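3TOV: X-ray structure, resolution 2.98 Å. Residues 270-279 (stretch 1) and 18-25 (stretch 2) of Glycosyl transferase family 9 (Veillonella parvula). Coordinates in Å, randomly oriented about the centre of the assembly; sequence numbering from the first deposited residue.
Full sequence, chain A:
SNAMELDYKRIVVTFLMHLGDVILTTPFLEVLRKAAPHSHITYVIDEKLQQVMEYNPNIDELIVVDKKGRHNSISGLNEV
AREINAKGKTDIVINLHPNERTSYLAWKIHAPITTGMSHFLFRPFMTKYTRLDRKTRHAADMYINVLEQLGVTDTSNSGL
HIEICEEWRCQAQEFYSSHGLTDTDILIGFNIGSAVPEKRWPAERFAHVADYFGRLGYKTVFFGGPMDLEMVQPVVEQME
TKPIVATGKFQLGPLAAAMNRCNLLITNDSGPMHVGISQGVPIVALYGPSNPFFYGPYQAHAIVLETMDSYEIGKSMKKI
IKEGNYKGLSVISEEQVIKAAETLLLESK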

# COMPACT_ATOMS: atom_id res chain seq x y z
N SER A 270 -3.84 -1.98 6.74
CA SER A 270 -4.62 -1.11 5.88
C SER A 270 -3.68 -0.38 4.92
O SER A 270 -2.50 -0.17 5.24
CB SER A 270 -5.45 -0.11 6.70
OG SER A 270 -4.64 0.82 7.41
N GLY A 271 -4.20 -0.02 3.76
CA GLY A 271 -3.42 0.59 2.69
C GLY A 271 -2.39 1.63 3.10
O GLY A 271 -1.28 1.65 2.59
N PRO A 272 -2.77 2.53 4.02
CA PRO A 272 -1.81 3.54 4.49
C PRO A 272 -0.53 2.93 5.05
O PRO A 272 0.50 3.60 5.07
CB PRO A 272 -2.57 4.26 5.59
CG PRO A 272 -4.00 4.12 5.19
CD PRO A 272 -4.12 2.77 4.55
N MSE A 273 -0.59 1.68 5.51
CA MSE A 273 0.61 0.99 5.99
C MSE A 273 1.63 0.80 4.86
O MSE A 273 2.83 1.00 5.05
CB MSE A 273 0.25 -0.35 6.60
CG MSE A 273 1.42 -1.08 7.24
SE MSE A 273 1.03 -2.97 7.53
CE MSE A 273 0.96 -3.61 5.68
N HIS A 274 1.15 0.43 3.68
CA HIS A 274 2.03 0.33 2.52
C HIS A 274 2.57 1.70 2.07
O HIS A 274 3.74 1.82 1.70
CB HIS A 274 1.34 -0.43 1.38
CG HIS A 274 0.82 -1.77 1.80
ND1 HIS A 274 -0.49 -1.99 2.13
CD2 HIS A 274 1.45 -2.96 1.94
CE1 HIS A 274 -0.66 -3.26 2.46
NE2 HIS A 274 0.50 -3.87 2.36
N VAL A 275 1.73 2.73 2.11
CA VAL A 275 2.18 4.09 1.85
C VAL A 275 3.35 4.44 2.76
O VAL A 275 4.34 5.01 2.33
CB VAL A 275 1.06 5.12 2.09
CG1 VAL A 275 1.58 6.54 1.89
CG2 VAL A 275 -0.14 4.83 1.19
N GLY A 276 3.22 4.10 4.03
CA GLY A 276 4.30 4.34 4.97
C GLY A 276 5.56 3.67 4.47
O GLY A 276 6.56 4.34 4.21
N ILE A 277 5.50 2.35 4.33
CA ILE A 277 6.63 1.54 3.89
C ILE A 277 7.28 2.11 2.64
O ILE A 277 8.51 2.14 2.52
CB ILE A 277 6.19 0.10 3.60
CG1 ILE A 277 5.67 -0.57 4.87
CG2 ILE A 277 7.32 -0.73 2.98
CD1 ILE A 277 5.17 -1.97 4.61
N SER A 278 6.45 2.57 1.71
CA SER A 278 6.93 3.09 0.44
C SER A 278 7.66 4.42 0.59
O SER A 278 8.03 5.05 -0.40
CB SER A 278 5.75 3.28 -0.52
OG SER A 278 5.04 4.48 -0.21
N GLN A 279 7.86 4.84 1.83
CA GLN A 279 8.57 6.08 2.11
C GLN A 279 9.66 5.82 3.14
O GLN A 279 10.20 6.75 3.74
CB GLN A 279 7.62 7.15 2.64
CG GLN A 279 6.44 7.47 1.74
CD GLN A 279 6.85 8.13 0.44
OE1 GLN A 279 7.61 9.10 0.43
NE2 GLN A 279 6.34 7.61 -0.67
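Stretch 2 (18-25) HLGDVILT

Stretch 2 packs as a short helix beginning at Leu19 against the helix 271-277 of stretch 1; the two axes run in roughly the same direction, 33° apart, and approach to 8.3 Å. No hydrogen bond crosses between them, so the 320 Å² contact rests on close packing. His18 takes the N-cap position, and its side chain stays clear of stretch 1, while its O accepts the backbone hydrogen bond from Val22 N at 2.9 Å. Leu19 (chi1 t, chi2 p) points toward stretch 1 and lays its CD2 4.0 Å from Gly271 C, 4.3 Å from Pro272 CD and 4.1 Å from Val275 CG2. Gly20 meets Gly271 where the backbones come nearest, CA to CA 4.2 Å, an approach with no side chain on either residue; its CA also lies 4.1 Å from His274 ND1. Asp21 points away and Val22 is out of reach; neither touches stretch 1. Ile23 (m, t) returns to the contact: its CD1 touches Val275 CG2 at 3.5 Å, and its CG2 lies 4.2 Å from His274 CB and 4.3 Å from Ser278 CB. Leu24 starts sideways, but its end comes nearer, bringing CD2 to 3.9 Å from His274 CD2. Thr25 makes no contact; Thr25 OG1 donates a hydrogen bond to Val22 O at 2.6 Å.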

# COMPACT_ATOMS: atom_id res chain seq x y z
N HIS A 18 -7.34 -1.49 -5.43
CA HIS A 18 -7.42 -0.54 -4.34
C HIS A 18 -6.05 -0.03 -3.90
O HIS A 18 -5.03 -0.61 -4.26
CB HIS A 18 -8.15 -1.20 -3.18
CG HIS A 18 -9.63 -1.26 -3.38
ND1 HIS A 18 -10.28 -0.55 -4.37
CD2 HIS A 18 -10.60 -1.94 -2.72
CE1 HIS A 18 -11.58 -0.79 -4.30
NE2 HIS A 18 -11.80 -1.63 -3.31
N LEU A 19 -6.03 1.05 -3.13
CA LEU A 19 -4.77 1.69 -2.73
C LEU A 19 -3.64 0.72 -2.38
O LEU A 19 -2.51 0.87 -2.84
CB LEU A 19 -5.01 2.65 -1.57
CG LEU A 19 -3.74 3.22 -0.93
CD1 LEU A 19 -3.03 4.12 -1.91
CD2 LEU A 19 -4.05 3.96 0.37
N GLY A 20 -3.96 -0.28 -1.55
CA GLY A 20 -2.96 -1.23 -1.10
C GLY A 20 -2.48 -2.14 -2.21
O GLY A 20 -1.29 -2.20 -2.52
N ASP A 21 -3.42 -2.85 -2.83
CA ASP A 21 -3.09 -3.71 -3.93
C ASP A 21 -2.26 -2.96 -4.96
O ASP A 21 -1.32 -3.50 -5.50
CB ASP A 21 -4.35 -4.28 -4.57
CG ASP A 21 -5.23 -5.03 -3.56
OD1 ASP A 21 -4.98 -6.24 -3.32
OD2 ASP A 21 -6.18 -4.43 -3.03
N VAL A 22 -2.56 -1.69 -5.21
CA VAL A 22 -1.80 -0.95 -6.21
C VAL A 22 -0.34 -0.76 -5.83
O VAL A 22 0.57 -1.11 -6.59
CB VAL A 22 -2.43 0.42 -6.57
CG1 VAL A 22 -1.43 1.31 -7.29
CG2 VAL A 22 -3.65 0.20 -7.42
N ILE A 23 -0.10 -0.20 -4.65
CA ILE A 23 1.28 0.06 -4.24
C ILE A 23 2.12 -1.21 -4.35
O ILE A 23 3.31 -1.16 -4.66
CB ILE A 23 1.32 0.66 -2.84
CG1 ILE A 23 0.51 1.98 -2.84
CG2 ILE A 23 2.75 0.85 -2.39
CD1 ILE A 23 0.16 2.53 -1.46
N LEU A 24 1.47 -2.35 -4.13
CA LEU A 24 2.12 -3.65 -4.19
C LEU A 24 2.50 -4.08 -5.61
O LEU A 24 3.26 -5.04 -5.79
CB LEU A 24 1.23 -4.72 -3.56
CG LEU A 24 1.04 -4.58 -2.06
CD1 LEU A 24 -0.03 -5.52 -1.58
CD2 LEU A 24 2.36 -4.87 -1.38
N THR A 25 1.96 -3.40 -6.61
CA THR A 25 2.32 -3.68 -7.99
C THR A 25 3.54 -2.87 -8.38
O THR A 25 4.03 -2.95 -9.51
CB THR A 25 1.19 -3.30 -8.97
OG1 THR A 25 1.03 -1.88 -9.00
CG2 THR A 25 -0.11 -3.96 -8.56